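Long-range contacts in probable chemoreceptor (Methyl-accepting chemotaxis) transmembrane protein (Rhizobium meliloti, PDB 6D8V), which binds quaternary ammonium compounds in its sensory domain and probably signals their presence as a chemotaxis receptor: residues A[66-71]-A[168-173]; A[100-105]-A[112-117]; A[105-110]-A[145-150]. One frame throughout, in Å; residues are numbered along the deposited sequence.

In the fold
All three contacts lie in the PDC sensor domain and reach one antiparallel sheet. Interaction 1 is buried and joins strand 70-75 to strand 163-173 by backbone bonds, with Val170 on one face in apolar packing and the pocket residue Asp171 on the other. Interaction 2, also buried, is the hairpin of strands 101-105 and 111-115; strand 101-105 lies next to strand 70-75, and Tyr102 of that strand and Phe116 beyond its partner lie against the ligand that Asp171 of interaction 1 also touches. Interaction 3 is a surface contact, where the turn of that hairpin meets the loop before strand 149-160 through a salt bridge. Lys105, shared by interactions 2 and 3, bonds back to Ala68 of interaction 1.

Interaction 1: A[66-71]-A[168-173]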
loop_
_atom_site.group_PDB
_atom_site.type_symbol
_atom_site.label_atom_id
_atom_site.label_comp_id
_atom_site.label_asym_id
_atom_site.label_seq_id
_atom_site.Cartn_x
_atom_site.Cartn_y
_atom_site.Cartn_z
ATOM N N GLY A 66 -9.465 7.780 6.885
ATOM C CA GLY A 66 -10.118 6.492 7.008
ATOM C C GLY A 66 -9.544 5.427 6.101
ATOM O O GLY A 66 -9.697 4.233 6.386
ATOM N N PHE A 67 -8.881 5.828 5.017
ATOM C CA PHE A 67 -8.338 4.864 4.070
ATOM C C PHE A 67 -7.020 4.256 4.531
ATOM O O PHE A 67 -6.521 3.336 3.874
ATOM C CB PHE A 67 -8.170 5.528 2.705
ATOM C CG PHE A 67 -7.898 4.569 1.589
ATOM C CD1 PHE A 67 -8.783 3.528 1.317
ATOM C CD2 PHE A 67 -6.766 4.715 0.800
ATOM C CE1 PHE A 67 -8.537 2.634 0.282
ATOM C CE2 PHE A 67 -6.511 3.840 -0.239
ATOM C CZ PHE A 67 -7.402 2.790 -0.499
ATOM N N ALA A 68 -6.460 4.728 5.641
ATOM C CA ALA A 68 -5.252 4.144 6.208
ATOM C C ALA A 68 -5.621 3.058 7.217
ATOM O O ALA A 68 -6.401 3.305 8.142
ATOM C CB ALA A 68 -4.402 5.226 6.870
ATOM N N PHE A 69 -5.062 1.856 7.033
ATOM C CA PHE A 69 -5.321 0.762 7.963
ATOM C C PHE A 69 -4.503 0.902 9.236
ATOM O O PHE A 69 -4.945 0.471 10.306
ATOM C CB PHE A 69 -5.013 -0.585 7.303
ATOM C CG PHE A 69 -5.383 -1.786 8.146
ATOM C CD1 PHE A 69 -6.668 -2.303 8.110
ATOM C CD2 PHE A 69 -4.437 -2.422 8.950
ATOM C CE1 PHE A 69 -7.011 -3.409 8.869
ATOM C CE2 PHE A 69 -4.776 -3.529 9.714
ATOM C CZ PHE A 69 -6.061 -4.021 9.672
ATOM N N GLY A 70 -3.317 1.490 9.135
ATOM C CA GLY A 70 -2.417 1.579 10.270
ATOM C C GLY A 70 -1.329 2.590 10.032
ATOM O O GLY A 70 -1.010 2.944 8.888
ATOM N N SER A 71 -0.747 3.057 11.137
ATOM C CA SER A 71 0.325 4.042 11.142
ATOM C C SER A 71 1.424 3.530 12.060
ATOM O O SER A 71 1.142 3.112 13.190
ATOM C CB SER A 71 -0.193 5.409 11.616
ATOM O OG SER A 71 0.754 6.443 11.413
ATOM N N SER A 168 9.034 5.889 9.092
ATOM C CA SER A 168 7.610 5.930 9.388
ATOM C C SER A 168 6.809 5.627 8.125
ATOM O O SER A 168 7.255 5.873 7.001
ATOM C CB SER A 168 7.209 7.298 9.945
ATOM O OG SER A 168 5.800 7.464 9.910
ATOM N N GLY A 169 5.614 5.078 8.312
ATOM C CA GLY A 169 4.791 4.744 7.164
ATOM C C GLY A 169 3.337 4.535 7.534
ATOM O O GLY A 169 2.957 4.532 8.705
ATOM N N VAL A 170 2.530 4.329 6.498
ATOM C CA VAL A 170 1.086 4.163 6.595
ATOM C C VAL A 170 0.701 2.919 5.799
ATOM O O VAL A 170 1.405 2.527 4.860
ATOM C CB VAL A 170 0.380 5.431 6.058
ATOM C CG1 VAL A 170 -1.110 5.219 5.881
ATOM C CG2 VAL A 170 0.654 6.594 6.982
ATOM N N ASP A 171 -0.420 2.289 6.163
ATOM C CA ASP A 171 -0.804 1.022 5.537
ATOM C C ASP A 171 -2.138 1.127 4.817
ATOM O O ASP A 171 -3.046 1.828 5.265
ATOM C CB ASP A 171 -0.884 -0.133 6.552
ATOM C CG ASP A 171 0.413 -0.346 7.281
ATOM O OD1 ASP A 171 1.485 0.004 6.724
ATOM O OD2 ASP A 171 0.362 -0.857 8.416
ATOM N N ILE A 172 -2.241 0.416 3.699
ATOM C CA ILE A 172 -3.482 0.243 2.958
ATOM C C ILE A 172 -3.758 -1.249 2.913
ATOM O O ILE A 172 -2.990 -2.009 2.306
ATOM C CB ILE A 172 -3.398 0.818 1.537
ATOM C CG1 ILE A 172 -2.948 2.283 1.566
ATOM C CG2 ILE A 172 -4.738 0.687 0.842
ATOM C CD1 ILE A 172 -2.903 2.937 0.194
ATOM N N SER A 173 -4.828 -1.672 3.575
ATOM C CA SER A 173 -5.190 -3.078 3.564
ATOM C C SER A 173 -5.659 -3.477 2.174
ATOM O O SER A 173 -6.313 -2.700 1.471
ATOM C CB SER A 173 -6.280 -3.357 4.592
ATOM O OG SER A 173 -7.554 -2.983 4.106
#
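Where strand 70-75 enters the antiparallel sheet of the PDC sensor domain, residues 68-71 run beside the end of strand 163-173, and Asp171 takes its place in the ligand pocket. Two backbone bonds tie the segments. Phe69 N donates to Asp171 O (2.7 Å). In return Asp171 N reaches Gly70 O at 2.9 Å, in a more bent bond (139° at the hydrogen). One residue further on, Ser71 and Val170 form an antiparallel non-hydrogen-bonded pair, their CA atoms 4.6 Å apart.

On the face that carries Val170 the contact across the strands is apolar: Val170 CG1 touches Ala68 CB at 3.4 Å, and helices 2-45 and 60-64 close over the pair. Nearby, Phe67 has CG anti to the backbone N (chi1 -168°), and its ring crosses the Ile172 side chain obliquely: CZ lies 3.6 Å from Ile172 CG2, while CE2 meets both CG2 and CD1. Arg180 makes a cation-pi contact with the same ring. Phe69 goes another way, its CD1 resting 3.7 Å from Ser173 CB. The hydroxyl of Ser173 is engaged elsewhere, capping helix 174-183 at Ala176 N.

Asp171 projects from the opposite face to Val170. Its CG is anti to the carbonyl carbon (chi1 -58°), and OD1 accepts hydrogen bonds from Ser153 OG and Trp72 NE1, two grips that should fix the rotation of the carboxylate. The side chain comes within about 3 Å of the bound 1,1-dimethyl-prolinium, whose positive charge the carboxylate is likely to offset. A central antiparallel sheet with the long N-terminal helix packed on one face and the ligand held at the other is the layout of PDC domains of the Cache clan.

Interaction 2: A[100-105]-A[112-117]; sequences TPYWSK and QLSTFK. With PBE (1,1-dimethyl-prolinium), chain C.
Thr100 and Phe116 face each other near the open end of the hairpin, the threonine CB sitting 3.9 Å from the centroid of the phenylalanine ring in a CH-pi contact, 14° off the ring normal. Thr100 CG2 lies toward CE2 and CZ of the same ring. Methyl CE of the bound 1,1-dimethyl-prolinium covers the opposite face, 3.4 Å above the plane and shifted toward the rim. Pro101 O approaches Phe116 CE1 at 3.3 Å, in the ring plane.

Tyr102 gives the ligand a second aromatic wall: ligand atom CE also stands 3.5 Å above the centre of the Tyr102 ring, and Ser104 CB lies on the far face. Methyl groups of a quaternary ammonium set against aromatic faces are the hallmark of an aromatic cage for cations, and Trp72, Trp124 and Tyr140, also pocket residues, probably extend it.

The frame is an antiparallel beta hairpin. Ser114 N donates to Tyr102 O, and Gln112 and Ser104 form a hydrogen-bonded pair, with Gln112 N to Ser104 O at 2.9 Å and Ser104 N to Gln112 O at 3.1 Å. The Gln112 side chain starts with CG between the backbone N and the carbonyl carbon (chi1 57°), which brings CG 3.6 Å from Ser104 OG. Its NE2 then donates to Ser114 OG, tilted 30° from the amide plane.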
loop_
_atom_site.group_PDB
_atom_site.type_symbol
_atom_site.label_atom_id
_atom_site.label_comp_id
_atom_site.label_asym_id
_atom_site.label_seq_id
_atom_site.Cartn_x
_atom_site.Cartn_y
_atom_site.Cartn_z
ATOM N N THR A 100 9.249 0.425 18.329
ATOM C CA THR A 100 8.417 0.038 17.188
ATOM C C THR A 100 6.944 0.200 17.544
ATOM O O THR A 100 6.230 -0.780 17.785
ATOM C CB THR A 100 8.719 -1.401 16.755
ATOM O OG1 THR A 100 8.767 -2.250 17.910
ATOM C CG2 THR A 100 10.056 -1.478 16.033
ATOM N N PRO A 101 6.452 1.432 17.583
ATOM C CA PRO A 101 5.020 1.650 17.818
ATOM C C PRO A 101 4.204 1.374 16.568
ATOM O O PRO A 101 4.658 1.583 15.440
ATOM C CB PRO A 101 4.937 3.137 18.194
ATOM C CG PRO A 101 6.353 3.645 18.232
ATOM C CD PRO A 101 7.183 2.699 17.433
ATOM N N TYR A 102 2.968 0.923 16.779
ATOM C CA TYR A 102 2.116 0.570 15.646
ATOM C C TYR A 102 0.651 0.713 16.037
ATOM O O TYR A 102 0.136 -0.094 16.817
ATOM C CB TYR A 102 2.416 -0.846 15.177
ATOM C CG TYR A 102 1.601 -1.270 13.977
ATOM C CD1 TYR A 102 1.159 -0.336 13.049
ATOM C CD2 TYR A 102 1.279 -2.606 13.773
ATOM C CE1 TYR A 102 0.415 -0.723 11.953
ATOM C CE2 TYR A 102 0.537 -2.999 12.682
ATOM C CZ TYR A 102 0.105 -2.058 11.775
ATOM O OH TYR A 102 -0.636 -2.456 10.684
ATOM N N TRP A 103 -0.015 1.717 15.478
ATOM C CA TRP A 103 -1.465 1.828 15.561
ATOM C C TRP A 103 -2.091 1.136 14.357
ATOM O O TRP A 103 -1.686 1.381 13.219
ATOM C CB TRP A 103 -1.903 3.293 15.612
ATOM C CG TRP A 103 -1.538 4.002 16.881
ATOM C CD1 TRP A 103 -0.484 4.845 17.075
ATOM C CD2 TRP A 103 -2.233 3.933 18.134
ATOM N NE1 TRP A 103 -0.479 5.307 18.369
ATOM C CE2 TRP A 103 -1.541 4.760 19.040
ATOM C CE3 TRP A 103 -3.370 3.248 18.576
ATOM C CZ2 TRP A 103 -1.950 4.923 20.360
ATOM C CZ3 TRP A 103 -3.775 3.413 19.886
ATOM C CH2 TRP A 103 -3.067 4.243 20.764
ATOM N N SER A 104 -3.074 0.277 14.614
ATOM C CA SER A 104 -3.714 -0.506 13.567
ATOM C C SER A 104 -5.175 -0.714 13.932
ATOM O O SER A 104 -5.610 -0.411 15.045
ATOM C CB SER A 104 -3.016 -1.854 13.377
ATOM O OG SER A 104 -3.052 -2.608 14.581
ATOM N N LYS A 105 -5.934 -1.242 12.983
ATOM C CA LYS A 105 -7.306 -1.635 13.249
ATOM C C LYS A 105 -7.368 -3.111 13.624
ATOM O O LYS A 105 -6.547 -3.924 13.191
ATOM C CB LYS A 105 -8.205 -1.360 12.046
ATOM C CG LYS A 105 -8.085 0.051 11.521
ATOM C CD LYS A 105 -9.440 0.692 11.286
ATOM C CE LYS A 105 -9.252 2.086 10.724
ATOM N NZ LYS A 105 -8.506 2.031 9.430
ATOM N N GLN A 112 -5.855 -0.105 17.948
ATOM C CA GLN A 112 -5.076 -0.729 19.005
ATOM C C GLN A 112 -3.605 -0.419 18.795
ATOM O O GLN A 112 -3.161 -0.159 17.671
ATOM C CB GLN A 112 -5.270 -2.242 19.032
ATOM C CG GLN A 112 -4.917 -2.878 17.703
ATOM C CD GLN A 112 -4.977 -4.381 17.737
ATOM O OE1 GLN A 112 -5.856 -4.966 18.368
ATOM N NE2 GLN A 112 -4.037 -5.020 17.056
ATOM N N LEU A 113 -2.852 -0.474 19.886
ATOM C CA LEU A 113 -1.421 -0.218 19.868
ATOM C C LEU A 113 -0.688 -1.553 19.806
ATOM O O LEU A 113 -0.687 -2.308 20.783
ATOM C CB LEU A 113 -1.000 0.571 21.105
ATOM C CG LEU A 113 0.168 1.548 20.970
ATOM C CD1 LEU A 113 0.497 2.144 22.333
ATOM C CD2 LEU A 113 1.393 0.886 20.355
ATOM N N SER A 114 -0.060 -1.836 18.675
ATOM C CA SER A 114 0.653 -3.088 18.487
ATOM C C SER A 114 2.160 -2.848 18.581
ATOM O O SER A 114 2.621 -1.798 19.037
ATOM C CB SER A 114 0.251 -3.713 17.148
ATOM O OG SER A 114 -1.156 -3.657 16.972
ATOM N N THR A 115 2.935 -3.843 18.165
ATOM C CA THR A 115 4.381 -3.711 18.055
ATOM C C THR A 115 4.867 -4.804 17.120
ATOM O O THR A 115 4.243 -5.863 17.013
ATOM C CB THR A 115 5.083 -3.807 19.413
ATOM O OG1 THR A 115 4.595 -2.776 20.280
ATOM C CG2 THR A 115 6.583 -3.638 19.241
ATOM N N PHE A 116 5.975 -4.531 16.436
ATOM C CA PHE A 116 6.448 -5.397 15.366
ATOM C C PHE A 116 7.963 -5.525 15.440
ATOM O O PHE A 116 8.639 -4.791 16.166
ATOM C CB PHE A 116 6.013 -4.864 14.000
ATOM C CG PHE A 116 6.431 -3.444 13.742
ATOM C CD1 PHE A 116 5.724 -2.385 14.293
ATOM C CD2 PHE A 116 7.519 -3.168 12.936
ATOM C CE1 PHE A 116 6.107 -1.077 14.052
ATOM C CE2 PHE A 116 7.905 -1.866 12.690
ATOM C CZ PHE A 116 7.200 -0.818 13.251
ATOM N N LYS A 117 8.491 -6.479 14.674
ATOM C CA LYS A 117 9.924 -6.725 14.637
ATOM C C LYS A 117 10.610 -5.771 13.666
ATOM O O LYS A 117 10.062 -5.407 12.622
ATOM C CB LYS A 117 10.224 -8.173 14.234
ATOM C CG LYS A 117 11.705 -8.417 13.947
ATOM C CD LYS A 117 11.993 -9.819 13.433
ATOM C CE LYS A 117 13.486 -9.983 13.149
ATOM N NZ LYS A 117 13.876 -11.389 12.836
HETATM N N PBE C . 3.788 -2.952 9.929
HETATM C CD PBE C . 4.542 -2.095 9.293
HETATM C CA PBE C . 4.338 -4.273 9.417
HETATM C CB PBE C . 5.897 -4.014 9.480
HETATM C CG PBE C . 6.030 -2.779 9.254
HETATM C CE PBE C . 3.969 -2.794 11.388
HETATM C CF PBE C . 2.373 -2.785 9.544
HETATM C C PBE C . 3.963 -5.460 10.152
HETATM O O PBE C . 4.634 -6.517 9.996
HETATM O OXT PBE C . 2.966 -5.465 10.920
#

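Interaction 3: A[105-110]-A[145-150]; sequences KDRNGN and TDVPTT
Arg107 and Asp146 make a salt bridge at the surface of the sensor domain, between the turn of the hairpin 101-105/111-115 and the loop that leads into strand 149-160. The turn is a type I beta turn from Asp106 to Gly109. Asp106 N bonds to Asn110 O at 3.0 Å across its base. The side chain of Asp106 folds back over it: CG lies between the backbone N and the carbonyl carbon (chi1 67°), and OD1 accepts Asn110 N at 2.7 Å, with a weak Asx-turn bond from Asn108 N besides. This bracing probably fixes where Arg107 leaves the turn.

The Arg107 chain is bent at chi2, and NE, rather than the tips of its guanidinium, meets the carboxylate. NE donates to Asp146 OD1 at 3.2 Å, nearly straight at 164°, meeting it on the syn side. The two flat groups are close to coplanar, 25° apart. OD2 lies nearer still to NE, but its modelled position is doubtful. Asp146 reaches out with CG anti to the backbone N, its CB packing 3.8 Å from Asp106 CA. An alanine in place of Asp146 would probably leave the Arg107 guanidinium without its charged mate and able to swing toward solvent.

Val147 adds an apolar touch, its CG2 lying over one face of the guanidinium and 3.5 Å from Arg107 CG. Within the loop, Thr145 OG1 donates to Val147 O at 2.8 Å, from well above the plane of that carbonyl.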
loop_
_atom_site.group_PDB
_atom_site.type_symbol
_atom_site.label_atom_id
_atom_site.label_comp_id
_atom_site.label_asym_id
_atom_site.label_seq_id
_atom_site.Cartn_x
_atom_site.Cartn_y
_atom_site.Cartn_z
ATOM N N LYS A 105 -5.934 -1.242 12.983
ATOM C CA LYS A 105 -7.306 -1.635 13.249
ATOM C C LYS A 105 -7.368 -3.111 13.624
ATOM O O LYS A 105 -6.547 -3.924 13.191
ATOM C CB LYS A 105 -8.205 -1.360 12.046
ATOM C CG LYS A 105 -8.085 0.051 11.521
ATOM C CD LYS A 105 -9.440 0.692 11.286
ATOM C CE LYS A 105 -9.252 2.086 10.724
ATOM N NZ LYS A 105 -8.506 2.031 9.430
ATOM N N ASP A 106 -8.340 -3.441 14.454
ATOM C CA ASP A 106 -8.556 -4.801 14.898
ATOM C C ASP A 106 -9.744 -5.396 14.135
ATOM O O ASP A 106 -10.228 -4.806 13.159
ATOM C CB ASP A 106 -8.761 -4.809 16.415
ATOM C CG ASP A 106 -10.041 -4.120 16.823
ATOM O OD1 ASP A 106 -10.653 -3.455 15.963
ATOM O OD2 ASP A 106 -10.446 -4.252 17.997
ATOM N N ARG A 107 -10.231 -6.559 14.587
ATOM C CA ARG A 107 -11.313 -7.237 13.883
ATOM C C ARG A 107 -12.605 -6.432 13.899
ATOM O O ARG A 107 -13.420 -6.564 12.981
ATOM C CB ARG A 107 -11.572 -8.612 14.499
ATOM C CG ARG A 107 -10.377 -9.275 15.150
ATOM C CD ARG A 107 -10.348 -9.030 16.653
ATOM N NE ARG A 107 -9.337 -9.856 17.309
ATOM C CZ ARG A 107 -9.577 -11.048 17.842
ATOM N NH1 ARG A 107 -10.801 -11.558 17.809
ATOM N NH2 ARG A 107 -8.592 -11.730 18.413
ATOM N N ASN A 108 -12.824 -5.622 14.934
ATOM C CA ASN A 108 -14.086 -4.921 15.122
ATOM C C ASN A 108 -14.064 -3.491 14.600
ATOM O O ASN A 108 -15.044 -2.764 14.797
ATOM C CB ASN A 108 -14.473 -4.905 16.607
ATOM C CG ASN A 108 -14.463 -6.285 17.240
ATOM O OD1 ASN A 108 -15.370 -7.090 17.026
ATOM N ND2 ASN A 108 -13.446 -6.553 18.047
ATOM N N GLY A 109 -12.983 -3.068 13.950
ATOM C CA GLY A 109 -12.891 -1.714 13.442
ATOM C C GLY A 109 -12.500 -0.667 14.459
ATOM O O GLY A 109 -12.899 0.492 14.319
ATOM N N ASN A 110 -11.748 -1.039 15.491
ATOM C CA ASN A 110 -11.239 -0.110 16.490
ATOM C C ASN A 110 -9.716 -0.065 16.401
ATOM O O ASN A 110 -9.091 -0.867 15.704
ATOM C CB ASN A 110 -11.704 -0.502 17.902
ATOM C CG ASN A 110 -13.103 0.012 18.223
ATOM O OD1 ASN A 110 -14.101 -0.671 17.986
ATOM N ND2 ASN A 110 -13.178 1.224 18.760
ATOM N N THR A 145 -0.378 -6.698 13.141
ATOM C CA THR A 145 -1.817 -6.481 13.136
ATOM C C THR A 145 -2.503 -7.464 14.080
ATOM O O THR A 145 -2.034 -8.584 14.299
ATOM C CB THR A 145 -2.373 -6.625 11.717
ATOM O OG1 THR A 145 -2.045 -7.921 11.198
ATOM C CG2 THR A 145 -1.772 -5.566 10.813
ATOM N N ASP A 146 -3.616 -7.021 14.660
ATOM C CA ASP A 146 -4.439 -7.883 15.499
ATOM C C ASP A 146 -4.650 -9.214 14.803
ATOM O O ASP A 146 -4.139 -10.255 15.233
ATOM C CB ASP A 146 -5.788 -7.220 15.793
ATOM C CG ASP A 146 -6.720 -8.118 16.579
ATOM O OD1 ASP A 146 -6.256 -9.161 17.090
ATOM O OD2 ASP A 146 -7.914 -7.779 16.687
ATOM N N VAL A 147 -5.391 -9.174 13.708
ATOM C CA VAL A 147 -5.622 -10.360 12.896
ATOM C C VAL A 147 -4.746 -10.253 11.655
ATOM O O VAL A 147 -4.589 -9.158 11.096
ATOM C CB VAL A 147 -7.110 -10.502 12.552
ATOM C CG1 VAL A 147 -7.287 -11.225 11.242
ATOM C CG2 VAL A 147 -7.825 -11.223 13.678
ATOM N N PRO A 148 -4.139 -11.353 11.217
ATOM C CA PRO A 148 -3.336 -11.323 9.990
ATOM C C PRO A 148 -4.091 -10.651 8.853
ATOM O O PRO A 148 -5.246 -10.981 8.564
ATOM C CB PRO A 148 -3.081 -12.808 9.706
ATOM C CG PRO A 148 -3.174 -13.470 11.037
ATOM C CD PRO A 148 -4.166 -12.684 11.844
ATOM N N THR A 149 -3.433 -9.693 8.207
ATOM C CA THR A 149 -4.074 -8.939 7.140
ATOM C C THR A 149 -3.036 -8.570 6.091
ATOM O O THR A 149 -1.921 -8.162 6.421
ATOM C CB THR A 149 -4.769 -7.678 7.680
ATOM O OG1 THR A 149 -3.880 -6.980 8.554
ATOM C CG2 THR A 149 -6.038 -8.036 8.444
ATOM N N THR A 150 -3.419 -8.702 4.826
ATOM C CA THR A 150 -2.535 -8.393 3.709
ATOM C C THR A 150 -2.662 -6.921 3.324
ATOM O O THR A 150 -3.761 -6.430 3.057
ATOM C CB THR A 150 -2.871 -9.291 2.521
ATOM O OG1 THR A 150 -4.271 -9.185 2.233
ATOM C CG2 THR A 150 -2.559 -10.732 2.853
#